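Local coordinates for protein aspartokinase (Clostridium acetobutylicum, PDB 3TVI) that probably phosphorylates the beta-carboxyl group of L-aspartate with ATP, opening the branched pathway to lysine, threonine and methionine, at residues M90-Y95 with E117-V122. Numbering follows the deposited sequence.
Sequences MDIAYY and EYLNGV
Met90, modelled as selenomethionine in the loop that leads into helix 92-104, has its CG flanked by both the backbone N and the carbonyl carbon (chi1 84°). Its chain runs extended to SE and kinks at the last torsion, bringing the methyl CE to 3.8 Å from the backbone O of Val122. Ile92 carries CG1 anti to the backbone N, and its terminal CD1 approaches two methyls of the facing helix, 4.4 Å from both Leu119 CD2 and Val122 CG2. Tyr95 makes the broadest contact. With CG anti to its carbonyl carbon (chi1 -64°), its CB meets Leu119 CD2 at 3.9 Å, while Val122 CG2 lies over one face of the ring, 4.4 Å from CG. At the edge of that ring the hydroxyl of Tyr118 approaches near the plane, Tyr118 OH standing 4.0 Å from Tyr95 CD1. The two tyrosine side chains cross at about a right angle, and Tyr118, its CG anti to the backbone N, has Val122 CG1 above one face of its ring, displaced toward the rim. Helix 69-85 joins the packing, Val83 touching Met90 and Ile92 and Tyr79 touching Leu119. Helix 109-127 also carries Glu117, a predicted substrate-binding residue whose side chain takes no part here and touches Ala40 and Phe171. A short link joins helices 92-104 and 109-127, and the start of the first meets the later part of the second, as in a helical hairpin, here within the amino acid kinase domain.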
loop_
_atom_site.group_PDB
_atom_site.type_symbol
_atom_site.label_atom_id
_atom_site.label_comp_id
_atom_site.label_asym_id
_atom_site.label_seq_id
_atom_site.Cartn_x
_atom_site.Cartn_y
_atom_site.Cartn_z
HETATM N N MSE B 90 -9.459 8.109 59.274
HETATM C CA MSE B 90 -8.398 9.018 58.856
HETATM C C MSE B 90 -8.939 10.404 58.710
HETATM O O MSE B 90 -10.155 10.612 58.716
HETATM C CB MSE B 90 -7.785 8.589 57.530
HETATM C CG MSE B 90 -8.586 9.096 56.336
HETATM SE SE MSE B 90 -7.841 8.346 54.683
HETATM C CE MSE B 90 -5.920 8.690 54.988
ATOM N N ASP B 91 -8.023 11.358 58.548
ATOM C CA ASP B 91 -8.365 12.759 58.354
ATOM C C ASP B 91 -7.875 13.219 56.986
ATOM O O ASP B 91 -6.750 13.706 56.841
ATOM C CB ASP B 91 -7.731 13.602 59.460
ATOM C CG ASP B 91 -7.805 15.085 59.178
ATOM O OD1 ASP B 91 -8.824 15.515 58.584
ATOM O OD2 ASP B 91 -6.852 15.813 59.557
ATOM N N ILE B 92 -8.734 13.074 55.986
ATOM C CA ILE B 92 -8.370 13.377 54.604
ATOM C C ILE B 92 -8.050 14.862 54.393
ATOM O O ILE B 92 -7.273 15.215 53.499
ATOM C CB ILE B 92 -9.471 12.915 53.619
ATOM C CG1 ILE B 92 -8.974 12.956 52.169
ATOM C CG2 ILE B 92 -10.724 13.761 53.774
ATOM C CD1 ILE B 92 -7.699 12.177 51.936
ATOM N N ALA B 93 -8.644 15.727 55.213
ATOM C CA ALA B 93 -8.392 17.159 55.114
ATOM C C ALA B 93 -6.907 17.470 55.281
ATOM O O ALA B 93 -6.372 18.313 54.580
ATOM C CB ALA B 93 -9.214 17.909 56.140
ATOM N N TYR B 94 -6.240 16.778 56.198
ATOM C CA TYR B 94 -4.793 16.926 56.370
ATOM C C TYR B 94 -4.088 16.818 55.017
ATOM O O TYR B 94 -3.130 17.539 54.747
ATOM C CB TYR B 94 -4.262 15.868 57.355
ATOM C CG TYR B 94 -2.745 15.758 57.443
ATOM C CD1 TYR B 94 -1.949 16.884 57.625
ATOM C CD2 TYR B 94 -2.112 14.515 57.369
ATOM C CE1 TYR B 94 -0.564 16.776 57.707
ATOM C CE2 TYR B 94 -0.730 14.398 57.454
ATOM C CZ TYR B 94 0.040 15.529 57.621
ATOM O OH TYR B 94 1.410 15.416 57.713
ATOM N N TYR B 95 -4.579 15.920 54.169
ATOM C CA TYR B 95 -4.001 15.697 52.854
ATOM C C TYR B 95 -4.484 16.732 51.863
ATOM O O TYR B 95 -3.672 17.404 51.231
ATOM C CB TYR B 95 -4.325 14.289 52.374
ATOM C CG TYR B 95 -3.696 13.261 53.266
ATOM C CD1 TYR B 95 -2.346 12.968 53.156
ATOM C CD2 TYR B 95 -4.433 12.608 54.249
ATOM C CE1 TYR B 95 -1.748 12.037 53.983
ATOM C CE2 TYR B 95 -3.838 11.675 55.081
ATOM C CZ TYR B 95 -2.495 11.403 54.937
ATOM O OH TYR B 95 -1.877 10.490 55.738
ATOM N N GLU B 117 -4.517 10.894 41.842
ATOM C CA GLU B 117 -4.091 9.505 42.009
ATOM C C GLU B 117 -3.517 9.346 43.405
ATOM O O GLU B 117 -3.840 8.396 44.119
ATOM C CB GLU B 117 -3.034 9.102 40.976
ATOM C CG GLU B 117 -2.945 9.958 39.718
ATOM C CD GLU B 117 -4.197 9.925 38.858
ATOM O OE1 GLU B 117 -5.045 9.045 39.105
ATOM O OE2 GLU B 117 -4.331 10.768 37.936
ATOM N N TYR B 118 -2.660 10.294 43.778
ATOM C CA TYR B 118 -2.102 10.392 45.136
ATOM C C TYR B 118 -3.170 10.279 46.234
ATOM O O TYR B 118 -3.031 9.476 47.157
ATOM C CB TYR B 118 -1.327 11.712 45.291
ATOM C CG TYR B 118 -0.789 11.952 46.676
ATOM C CD1 TYR B 118 0.442 11.447 47.060
ATOM C CD2 TYR B 118 -1.521 12.678 47.611
ATOM C CE1 TYR B 118 0.936 11.656 48.338
ATOM C CE2 TYR B 118 -1.037 12.891 48.890
ATOM C CZ TYR B 118 0.193 12.377 49.246
ATOM O OH TYR B 118 0.678 12.577 50.518
ATOM N N LEU B 119 -4.230 11.072 46.141
ATOM C CA LEU B 119 -5.241 11.066 47.194
ATOM C C LEU B 119 -5.930 9.702 47.272
ATOM O O LEU B 119 -6.085 9.139 48.356
ATOM C CB LEU B 119 -6.264 12.184 46.991
ATOM C CG LEU B 119 -5.741 13.611 47.198
ATOM C CD1 LEU B 119 -6.794 14.649 46.831
ATOM C CD2 LEU B 119 -5.281 13.802 48.630
ATOM N N ASN B 120 -6.325 9.160 46.123
ATOM C CA ASN B 120 -6.852 7.796 46.080
ATOM C C ASN B 120 -5.859 6.804 46.667
ATOM O O ASN B 120 -6.242 5.826 47.320
ATOM C CB ASN B 120 -7.192 7.388 44.643
ATOM C CG ASN B 120 -8.579 7.820 44.229
ATOM O OD1 ASN B 120 -9.305 8.420 45.010
ATOM N ND2 ASN B 120 -8.958 7.511 42.996
ATOM N N GLY B 121 -4.579 7.053 46.425
ATOM C CA GLY B 121 -3.539 6.190 46.940
ATOM C C GLY B 121 -3.561 6.166 48.445
ATOM O O GLY B 121 -3.586 5.107 49.049
ATOM N N VAL B 122 -3.570 7.348 49.045
ATOM C CA VAL B 122 -3.458 7.460 50.498
ATOM C C VAL B 122 -4.715 6.918 51.180
ATOM O O VAL B 122 -4.627 6.316 52.251
ATOM C CB VAL B 122 -3.159 8.906 50.940
ATOM C CG1 VAL B 122 -1.835 9.368 50.356
ATOM C CG2 VAL B 122 -4.271 9.839 50.507
#